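Polyhedrin (Operophtera brumata cypovirus 19, PDB 5A99) forms the crystalline occlusion bodies (polyhedra) of an insect cypovirus, in which virus particles are probably embedded and protected outside the host. Local coordinates at residues Y27-I33 with V189-R194; Y32-H36 with P54-S58; R157-Y161 with Q237-R241. One frame throughout, in Å; residues are numbered along the deposited sequence.

Contact 2 is the buried one of the three, essentially van der Waals packing with no hydrogen bond between its segments, where the six-stranded sheet faces the three-stranded one. Contacts 1 and 3 are partly buried and lean on arginines. Contacts 1 and 2 share Tyr32 and Ile33, have centres about 8 Å apart, and both reach the three-stranded sheet; there Arg191 NE of contact 1 lies 2.8 Å from Pro54 O of contact 2, a probable hydrogen bond. Contact 3 sits at one of the two outermost strands of the six-stranded sheet within this chain, its centre about 16 Å from that of contact 2; Tyr238 carries the packing across to Tyr34 and His36. All three also touch the second subunit.

Contact 1. Residues Y27-I33 with V189-R194; sequences YSRDSYI and VQRANR
A beta turn that receives an arginine side chain joins the loop after helix 10-25 to the end of strand 184-190. Ser28 to Ser31 form a type I turn, with Ser31 N bonded to Ser28 O at 3.1 Å; within it Asp30 N donates to Ser28 OG at 3.0 Å, an ST turn. Opposite, Val189 and Gln190 are extended strand, and the chain continues as loop. Ile33 CA and Arg191 CA are 6.4 Å apart, Tyr27 CA and Ala192 CA 8.2 Å. Arg191 points toward the turn, chi1 p (87°) and chi2 t, and slides its guanidinium between two layers: Ile33 CG2 lies over one face, Arg29 CA and Ser28 O over the opposite one. Ser31 O meets the edge, 2.9 Å from Arg191 NH2. Clear hydrogen bonds go to Pro54 O from Arg191 NE and to Gln26 O from Arg191 NH1. Ile33, in the p, t rotamer, brings CD1 to 3.4 Å from Arg191 N. Farther out, Arg29 CG rests 3.8 Å from Arg191 CD, and water 1 bridges the segments, accepting from Arg29 NE (2.8 Å) and donating to Ala192 O (3.0 Å). Toward the surface, Arg194, salt-bridged to Asp118, sets NH2 at the edge of the Tyr27 ring, 3.9 Å from Tyr27 CE1. The whole is a type I turn with an ST turn at Ser28, packed by a buried arginine where strand 184-190 of the three-stranded sheet runs out beside the start of strand 33-40.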
loop_
_atom_site.group_PDB
_atom_site.type_symbol
_atom_site.label_atom_id
_atom_site.label_comp_id
_atom_site.label_asym_id
_atom_site.label_seq_id
_atom_site.Cartn_x
_atom_site.Cartn_y
_atom_site.Cartn_z
ATOM N N TYR A 27 22.413 15.110 -0.286
ATOM C CA TYR A 27 22.884 14.696 -1.610
ATOM C C TYR A 27 23.222 13.214 -1.664
ATOM O O TYR A 27 23.282 12.633 -2.738
ATOM C CB TYR A 27 24.110 15.494 -2.035
ATOM C CG TYR A 27 23.843 16.959 -2.275
ATOM C CD1 TYR A 27 23.101 17.382 -3.377
ATOM C CD2 TYR A 27 24.337 17.923 -1.405
ATOM C CE1 TYR A 27 22.857 18.736 -3.600
ATOM C CE2 TYR A 27 24.100 19.278 -1.619
ATOM C CZ TYR A 27 23.358 19.677 -2.717
ATOM O OH TYR A 27 23.120 21.016 -2.938
ATOM N N SER A 28 23.461 12.606 -0.513
ATOM C CA SER A 28 23.702 11.166 -0.467
ATOM C C SER A 28 22.445 10.379 -0.789
ATOM O O SER A 28 21.368 10.686 -0.278
ATOM C CB SER A 28 24.212 10.726 0.902
ATOM O OG SER A 28 24.311 9.309 0.941
ATOM N N ARG A 29 22.593 9.359 -1.636
ATOM C CA ARG A 29 21.473 8.486 -1.964
ATOM C C ARG A 29 21.032 7.680 -0.747
ATOM O O ARG A 29 19.999 7.030 -0.780
ATOM C CB ARG A 29 21.824 7.548 -3.123
ATOM C CG ARG A 29 21.514 8.141 -4.489
ATOM C CD ARG A 29 22.585 9.121 -4.956
ATOM N NE ARG A 29 22.434 9.396 -6.388
ATOM C CZ ARG A 29 23.116 8.789 -7.355
ATOM N NH1 ARG A 29 24.038 7.889 -7.065
ATOM N NH2 ARG A 29 22.888 9.103 -8.623
ATOM N N ASP A 30 21.815 7.733 0.326
ATOM C CA ASP A 30 21.477 7.022 1.553
ATOM C C ASP A 30 20.913 7.953 2.613
ATOM O O ASP A 30 20.927 7.635 3.800
ATOM C CB ASP A 30 22.708 6.310 2.108
ATOM C CG ASP A 30 23.407 5.478 1.066
ATOM O OD1 ASP A 30 22.719 4.731 0.320
ATOM O OD2 ASP A 30 24.645 5.594 0.982
ATOM N N SER A 31 20.432 9.107 2.181
ATOM C CA SER A 31 19.670 9.986 3.052
ATOM C C SER A 31 18.217 9.919 2.598
ATOM O O SER A 31 17.880 9.158 1.696
ATOM C CB SER A 31 20.196 11.427 2.992
ATOM O OG SER A 31 19.887 12.055 1.765
ATOM N N TYR A 32 17.364 10.724 3.210
ATOM C CA TYR A 32 15.950 10.690 2.884
ATOM C C TYR A 32 15.440 11.915 2.129
ATOM O O TYR A 32 15.962 13.027 2.259
ATOM C CB TYR A 32 15.134 10.517 4.162
ATOM C CG TYR A 32 15.059 9.078 4.594
ATOM C CD1 TYR A 32 16.073 8.517 5.348
ATOM C CD2 TYR A 32 13.991 8.278 4.226
ATOM C CE1 TYR A 32 16.022 7.199 5.739
ATOM C CE2 TYR A 32 13.927 6.964 4.606
ATOM C CZ TYR A 32 14.954 6.426 5.366
ATOM O OH TYR A 32 14.917 5.123 5.773
ATOM N N ILE A 33 14.403 11.693 1.334
ATOM C CA ILE A 33 13.577 12.794 0.881
ATOM C C ILE A 33 12.269 12.658 1.639
ATOM O O ILE A 33 11.850 11.547 2.014
ATOM C CB ILE A 33 13.355 12.830 -0.653
ATOM C CG1 ILE A 33 12.812 11.502 -1.161
ATOM C CG2 ILE A 33 14.643 13.181 -1.364
ATOM C CD1 ILE A 33 12.486 11.514 -2.652
ATOM N N VAL A 189 7.279 12.547 -5.711
ATOM C CA VAL A 189 8.526 13.265 -5.799
ATOM C C VAL A 189 9.670 12.257 -5.693
ATOM O O VAL A 189 9.578 11.294 -4.936
ATOM C CB VAL A 189 8.635 14.344 -4.698
ATOM C CG1 VAL A 189 8.404 13.757 -3.318
ATOM C CG2 VAL A 189 9.982 15.044 -4.769
ATOM N N GLN A 190 10.734 12.481 -6.465
ATOM C CA GLN A 190 11.929 11.645 -6.389
ATOM C C GLN A 190 13.116 12.520 -6.022
ATOM O O GLN A 190 13.060 13.758 -6.155
ATOM C CB GLN A 190 12.193 10.936 -7.733
ATOM C CG GLN A 190 12.546 11.875 -8.860
ATOM C CD GLN A 190 13.005 11.162 -10.130
ATOM O OE1 GLN A 190 13.030 9.928 -10.209
ATOM N NE2 GLN A 190 13.384 11.950 -11.136
ATOM N N ARG A 191 14.199 11.891 -5.574
ATOM C CA ARG A 191 15.411 12.644 -5.282
ATOM C C ARG A 191 16.036 13.055 -6.601
ATOM O O ARG A 191 15.884 12.358 -7.609
ATOM C CB ARG A 191 16.418 11.847 -4.436
ATOM C CG ARG A 191 17.380 10.952 -5.208
ATOM C CD ARG A 191 18.579 10.483 -4.342
ATOM N NE ARG A 191 18.226 10.249 -2.940
ATOM C CZ ARG A 191 18.579 11.047 -1.935
ATOM N NH1 ARG A 191 19.317 12.128 -2.155
ATOM N NH2 ARG A 191 18.201 10.769 -0.709
ATOM N N ALA A 192 16.740 14.180 -6.579
ATOM C CA ALA A 192 17.432 14.691 -7.752
ATOM C C ALA A 192 18.528 13.736 -8.212
ATOM O O ALA A 192 19.310 13.235 -7.413
ATOM C CB ALA A 192 18.040 16.057 -7.440
ATOM N N ASN A 193 18.594 13.500 -9.515
ATOM C CA ASN A 193 19.749 12.829 -10.082
ATOM C C ASN A 193 20.255 13.606 -11.294
ATOM O O ASN A 193 19.610 13.642 -12.343
ATOM C CB ASN A 193 19.431 11.380 -10.445
ATOM C CG ASN A 193 20.671 10.615 -10.863
ATOM O OD1 ASN A 193 21.751 11.194 -10.987
ATOM N ND2 ASN A 193 20.527 9.310 -11.069
ATOM N N ARG A 194 21.408 14.242 -11.126
ATOM C CA ARG A 194 21.953 15.131 -12.139
ATOM C C ARG A 194 22.956 14.396 -13.025
ATOM O O ARG A 194 23.442 14.952 -14.020
ATOM C CB ARG A 194 22.635 16.315 -11.466
ATOM C CG ARG A 194 21.715 17.072 -10.520
ATOM C CD ARG A 194 22.487 17.882 -9.516
ATOM N NE ARG A 194 21.608 18.588 -8.582
ATOM C CZ ARG A 194 21.180 18.081 -7.427
ATOM N NH1 ARG A 194 21.538 16.855 -7.051
ATOM N NH2 ARG A 194 20.390 18.797 -6.644
HETATM O O HOH W 1 20.118 10.382 -7.496
HETATM O O HOH W 2 22.509 12.281 -7.357
#

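Contact 2. Residues Y32-H36 with P54-S58; sequences YIYAH and PRIIS
Strands 33-36 and 56-58 pass each other with axes 8.0 Å apart at closest approach and only 21° between their directions, and no hydrogen bond spans the gap. The bump is Ile57: with chi1 m and chi2 t its CD1 pushes into a shallow hollow on the opposite strand, 3.6 Å from Ile33 O, 4.1 Å from Ile33 CG1 and 4.1 Å from Ala35 CB. The small methyl of Ala35 leaves room for it, and Ala35 CA and Ile57 CA are 7.8 Å apart. This is face-to-face packing of two sheets, as in a beta-sandwich, strand 33-40 from the six-stranded sheet and strand 56-61 from the three-stranded one, with Phe187 flanking both Ala35 and Ile57. Ile33, p then t, returns the fit by extending CD1 to 3.5 Å from Arg55 O. At the N-terminal ends of the two segments the backbones close in, Tyr32 CA and Pro54 CA being 4.3 Å apart; there the tyrosine ring leans on the proline, with Tyr32 CE2 4.1 Å from Pro54 CD, while Tyr32 OH bonds to Asp214.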
loop_
_atom_site.group_PDB
_atom_site.type_symbol
_atom_site.label_atom_id
_atom_site.label_comp_id
_atom_site.label_asym_id
_atom_site.label_seq_id
_atom_site.Cartn_x
_atom_site.Cartn_y
_atom_site.Cartn_z
ATOM N N TYR A 32 17.364 10.724 3.210
ATOM C CA TYR A 32 15.950 10.690 2.884
ATOM C C TYR A 32 15.440 11.915 2.129
ATOM O O TYR A 32 15.962 13.027 2.259
ATOM C CB TYR A 32 15.134 10.517 4.162
ATOM C CG TYR A 32 15.059 9.078 4.594
ATOM C CD1 TYR A 32 16.073 8.517 5.348
ATOM C CD2 TYR A 32 13.991 8.278 4.226
ATOM C CE1 TYR A 32 16.022 7.199 5.739
ATOM C CE2 TYR A 32 13.927 6.964 4.606
ATOM C CZ TYR A 32 14.954 6.426 5.366
ATOM O OH TYR A 32 14.917 5.123 5.773
ATOM N N ILE A 33 14.403 11.693 1.334
ATOM C CA ILE A 33 13.577 12.794 0.881
ATOM C C ILE A 33 12.269 12.658 1.639
ATOM O O ILE A 33 11.850 11.547 2.014
ATOM C CB ILE A 33 13.355 12.830 -0.653
ATOM C CG1 ILE A 33 12.812 11.502 -1.161
ATOM C CG2 ILE A 33 14.643 13.181 -1.364
ATOM C CD1 ILE A 33 12.486 11.514 -2.652
ATOM N N TYR A 34 11.651 13.803 1.895
ATOM C CA TYR A 34 10.462 13.860 2.731
ATOM C C TYR A 34 9.354 14.603 2.011
ATOM O O TYR A 34 9.592 15.577 1.286
ATOM C CB TYR A 34 10.763 14.542 4.078
ATOM C CG TYR A 34 11.801 13.829 4.893
ATOM C CD1 TYR A 34 11.469 12.719 5.657
ATOM C CD2 TYR A 34 13.122 14.256 4.895
ATOM C CE1 TYR A 34 12.419 12.057 6.392
ATOM C CE2 TYR A 34 14.075 13.602 5.631
ATOM C CZ TYR A 34 13.717 12.511 6.388
ATOM O OH TYR A 34 14.672 11.858 7.122
ATOM N N ALA A 35 8.140 14.110 2.222
ATOM C CA ALA A 35 6.934 14.727 1.711
ATOM C C ALA A 35 5.893 14.762 2.833
ATOM O O ALA A 35 5.460 13.717 3.326
ATOM C CB ALA A 35 6.413 13.954 0.512
ATOM N N HIS A 36 5.513 15.970 3.235
ATOM C CA HIS A 36 4.516 16.159 4.282
ATOM C C HIS A 36 3.223 16.675 3.694
ATOM O O HIS A 36 3.217 17.658 2.956
ATOM C CB HIS A 36 4.995 17.168 5.316
ATOM C CG HIS A 36 5.920 16.599 6.346
ATOM N ND1 HIS A 36 7.288 16.647 6.216
ATOM C CD2 HIS A 36 5.673 15.994 7.534
ATOM C CE1 HIS A 36 7.850 16.085 7.273
ATOM N NE2 HIS A 36 6.891 15.670 8.082
ATOM N N PRO A 54 14.303 6.765 0.717
ATOM C CA PRO A 54 15.646 7.216 0.335
ATOM C C PRO A 54 15.721 7.680 -1.110
ATOM O O PRO A 54 16.662 8.396 -1.459
ATOM C CB PRO A 54 16.530 5.980 0.567
ATOM C CG PRO A 54 15.606 4.833 0.759
ATOM C CD PRO A 54 14.203 5.302 0.849
ATOM N N ARG A 55 14.727 7.337 -1.926
ATOM C CA ARG A 55 14.829 7.560 -3.373
ATOM C C ARG A 55 13.580 8.114 -4.049
ATOM O O ARG A 55 13.668 9.046 -4.846
ATOM C CB ARG A 55 15.204 6.256 -4.061
ATOM C CG ARG A 55 16.627 5.820 -3.813
ATOM C CD ARG A 55 16.939 4.571 -4.602
ATOM N NE ARG A 55 18.318 4.149 -4.410
ATOM C CZ ARG A 55 18.964 3.324 -5.229
ATOM N NH1 ARG A 55 18.356 2.833 -6.310
ATOM N NH2 ARG A 55 20.221 2.998 -4.969
ATOM N N ILE A 56 12.420 7.536 -3.751
ATOM C CA ILE A 56 11.231 7.832 -4.524
ATOM C C ILE A 56 9.969 7.732 -3.681
ATOM O O ILE A 56 9.812 6.829 -2.858
ATOM C CB ILE A 56 11.139 6.907 -5.789
ATOM C CG1 ILE A 56 9.999 7.366 -6.718
ATOM C CG2 ILE A 56 10.991 5.435 -5.394
ATOM C CD1 ILE A 56 9.938 6.613 -8.058
ATOM N N ILE A 57 9.068 8.679 -3.899
ATOM C CA ILE A 57 7.822 8.731 -3.161
ATOM C C ILE A 57 6.671 8.886 -4.147
ATOM O O ILE A 57 6.630 9.849 -4.911
ATOM C CB ILE A 57 7.828 9.910 -2.146
ATOM C CG1 ILE A 57 8.867 9.673 -1.043
ATOM C CG2 ILE A 57 6.437 10.117 -1.528
ATOM C CD1 ILE A 57 8.939 10.804 -0.004
ATOM N N SER A 58 5.765 7.908 -4.150
ATOM C CA SER A 58 4.483 8.013 -4.852
ATOM C C SER A 58 3.367 7.641 -3.881
ATOM O O SER A 58 3.347 6.527 -3.367
ATOM C CB SER A 58 4.457 7.076 -6.063
ATOM O OG SER A 58 3.148 6.932 -6.582
#

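Contact 3. Residues R157-Y161 with Q237-R241; sequences RPIRY and QYLYR
Arg241 NH2 donates to Pro158 O at 2.7 Å, the clearest hydrogen bond between the two segments, made at the edge of the guanidinium. At the other end Gln237 NE2 gives a weak bond to Tyr161 OH at 3.1 Å; the OE1 of the same glutamine takes the backbone N of Met141 of the second subunit. Two like charges also meet: Arg157 NH2 comes within 3.4 Å of Arg241 NH1, the guanidiniums lying face over face, and Asp245 compensates through a salt bridge to Arg157 NH1. Between these polar ends the middle is apolar. Ile159 and Leu239, whose CA atoms are 6.7 Å apart, both have m, t side chains pointing across: Ile159 CG2 is 3.9 Å from Leu239 CB, and Leu239 CD1 reaches 4.1 Å from Tyr161 CB. Ile159 CD1 also touches Tyr240 N at 3.7 Å. Gln237, with positive phi, ends helix 225-236 in a Schellman motif, and the chain after it runs alongside strand 157-161 in roughly the opposite direction, the CA 157-to-161 and CA 237-to-241 directions lying 147° apart. That strand is one of the two outermost of the six-stranded sheet in this chain. Leu239 packs on Ala167 of the adjoining strand 164-173, while Tyr240 turns away to stack on Trp233 of the helix.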
loop_
_atom_site.group_PDB
_atom_site.type_symbol
_atom_site.label_atom_id
_atom_site.label_comp_id
_atom_site.label_asym_id
_atom_site.label_seq_id
_atom_site.Cartn_x
_atom_site.Cartn_y
_atom_site.Cartn_z
ATOM N N ARG A 157 7.091 27.774 -2.510
ATOM C CA ARG A 157 7.938 28.756 -1.863
ATOM C C ARG A 157 8.947 28.020 -1.010
ATOM O O ARG A 157 8.587 27.291 -0.079
ATOM C CB ARG A 157 7.126 29.733 -1.015
ATOM C CG ARG A 157 6.320 30.730 -1.838
ATOM C CD ARG A 157 5.545 31.690 -0.949
ATOM N NE ARG A 157 6.421 32.503 -0.102
ATOM C CZ ARG A 157 6.241 32.691 1.206
ATOM N NH1 ARG A 157 5.227 32.112 1.830
ATOM N NH2 ARG A 157 7.071 33.464 1.898
ATOM N N PRO A 158 10.223 28.197 -1.339
ATOM C CA PRO A 158 11.309 27.498 -0.662
ATOM C C PRO A 158 11.451 27.942 0.781
ATOM O O PRO A 158 11.047 29.048 1.144
ATOM C CB PRO A 158 12.547 27.914 -1.457
ATOM C CG PRO A 158 12.042 28.474 -2.723
ATOM C CD PRO A 158 10.723 29.079 -2.400
ATOM N N ILE A 159 12.026 27.063 1.589
ATOM C CA ILE A 159 12.377 27.380 2.966
ATOM C C ILE A 159 13.876 27.140 3.121
ATOM O O ILE A 159 14.399 26.110 2.679
ATOM C CB ILE A 159 11.617 26.506 3.975
ATOM C CG1 ILE A 159 10.105 26.646 3.787
ATOM C CG2 ILE A 159 12.018 26.872 5.411
ATOM C CD1 ILE A 159 9.299 25.644 4.602
ATOM N N ARG A 160 14.566 28.097 3.736
ATOM C CA ARG A 160 16.021 28.078 3.761
ATOM C C ARG A 160 16.567 27.636 5.117
ATOM O O ARG A 160 15.956 27.867 6.169
ATOM C CB ARG A 160 16.588 29.449 3.357
ATOM C CG ARG A 160 16.259 29.862 1.915
ATOM C CD ARG A 160 16.826 31.236 1.538
ATOM N NE ARG A 160 18.048 31.117 0.745
ATOM C CZ ARG A 160 18.148 31.394 -0.552
ATOM N NH1 ARG A 160 17.099 31.834 -1.238
ATOM N NH2 ARG A 160 19.316 31.241 -1.165
ATOM N N TYR A 161 17.724 26.988 5.065
ATOM C CA TYR A 161 18.429 26.522 6.245
ATOM C C TYR A 161 19.898 26.819 6.009
ATOM O O TYR A 161 20.494 26.334 5.041
ATOM C CB TYR A 161 18.177 25.027 6.417
ATOM C CG TYR A 161 18.882 24.343 7.561
ATOM C CD1 TYR A 161 18.565 24.633 8.879
ATOM C CD2 TYR A 161 19.828 23.355 7.321
ATOM C CE1 TYR A 161 19.193 23.980 9.929
ATOM C CE2 TYR A 161 20.462 22.698 8.364
ATOM C CZ TYR A 161 20.140 23.010 9.663
ATOM O OH TYR A 161 20.776 22.346 10.694
ATOM N N GLN A 237 13.667 18.487 12.764
ATOM C CA GLN A 237 14.412 19.126 11.675
ATOM C C GLN A 237 13.655 19.047 10.347
ATOM O O GLN A 237 14.246 18.872 9.266
ATOM C CB GLN A 237 15.800 18.500 11.543
ATOM C CG GLN A 237 16.793 19.410 10.872
ATOM C CD GLN A 237 18.157 18.801 10.735
ATOM O OE1 GLN A 237 18.307 17.585 10.592
ATOM N NE2 GLN A 237 19.174 19.653 10.754
ATOM N N TYR A 238 12.334 19.165 10.437
ATOM C CA TYR A 238 11.488 19.293 9.259
ATOM C C TYR A 238 11.148 20.766 9.059
ATOM O O TYR A 238 10.481 21.382 9.899
ATOM C CB TYR A 238 10.204 18.492 9.442
ATOM C CG TYR A 238 10.413 17.006 9.360
ATOM C CD1 TYR A 238 11.139 16.458 8.318
ATOM C CD2 TYR A 238 9.907 16.156 10.336
ATOM C CE1 TYR A 238 11.338 15.111 8.227
ATOM C CE2 TYR A 238 10.106 14.792 10.263
ATOM C CZ TYR A 238 10.820 14.277 9.203
ATOM O OH TYR A 238 11.025 12.928 9.115
ATOM N N LEU A 239 11.633 21.333 7.964
ATOM C CA LEU A 239 11.399 22.739 7.653
ATOM C C LEU A 239 9.902 22.972 7.444
ATOM O O LEU A 239 9.205 22.123 6.899
ATOM C CB LEU A 239 12.223 23.156 6.427
ATOM C CG LEU A 239 13.737 23.002 6.605
ATOM C CD1 LEU A 239 14.503 23.454 5.367
ATOM C CD2 LEU A 239 14.215 23.775 7.831
ATOM N N TYR A 240 9.408 24.111 7.915
ATOM C CA TYR A 240 7.973 24.350 7.975
ATOM C C TYR A 240 7.647 25.837 7.979
ATOM O O TYR A 240 8.396 26.663 8.521
ATOM C CB TYR A 240 7.376 23.679 9.231
ATOM C CG TYR A 240 5.885 23.864 9.383
ATOM C CD1 TYR A 240 4.997 23.117 8.634
ATOM C CD2 TYR A 240 5.368 24.781 10.290
ATOM C CE1 TYR A 240 3.636 23.285 8.758
ATOM C CE2 TYR A 240 4.006 24.953 10.432
ATOM C CZ TYR A 240 3.143 24.202 9.655
ATOM O OH TYR A 240 1.789 24.348 9.781
ATOM N N ARG A 241 6.511 26.164 7.377
ATOM C CA ARG A 241 6.050 27.537 7.258
ATOM C C ARG A 241 4.721 27.684 8.003
ATOM O O ARG A 241 3.757 26.983 7.697
ATOM C CB ARG A 241 5.866 27.861 5.778
ATOM C CG ARG A 241 6.096 29.293 5.389
ATOM C CD ARG A 241 6.061 29.438 3.858
ATOM N NE ARG A 241 7.403 29.415 3.276
ATOM C CZ ARG A 241 8.318 30.328 3.568
ATOM N NH1 ARG A 241 8.011 31.301 4.412
ATOM N NH2 ARG A 241 9.519 30.279 3.025
#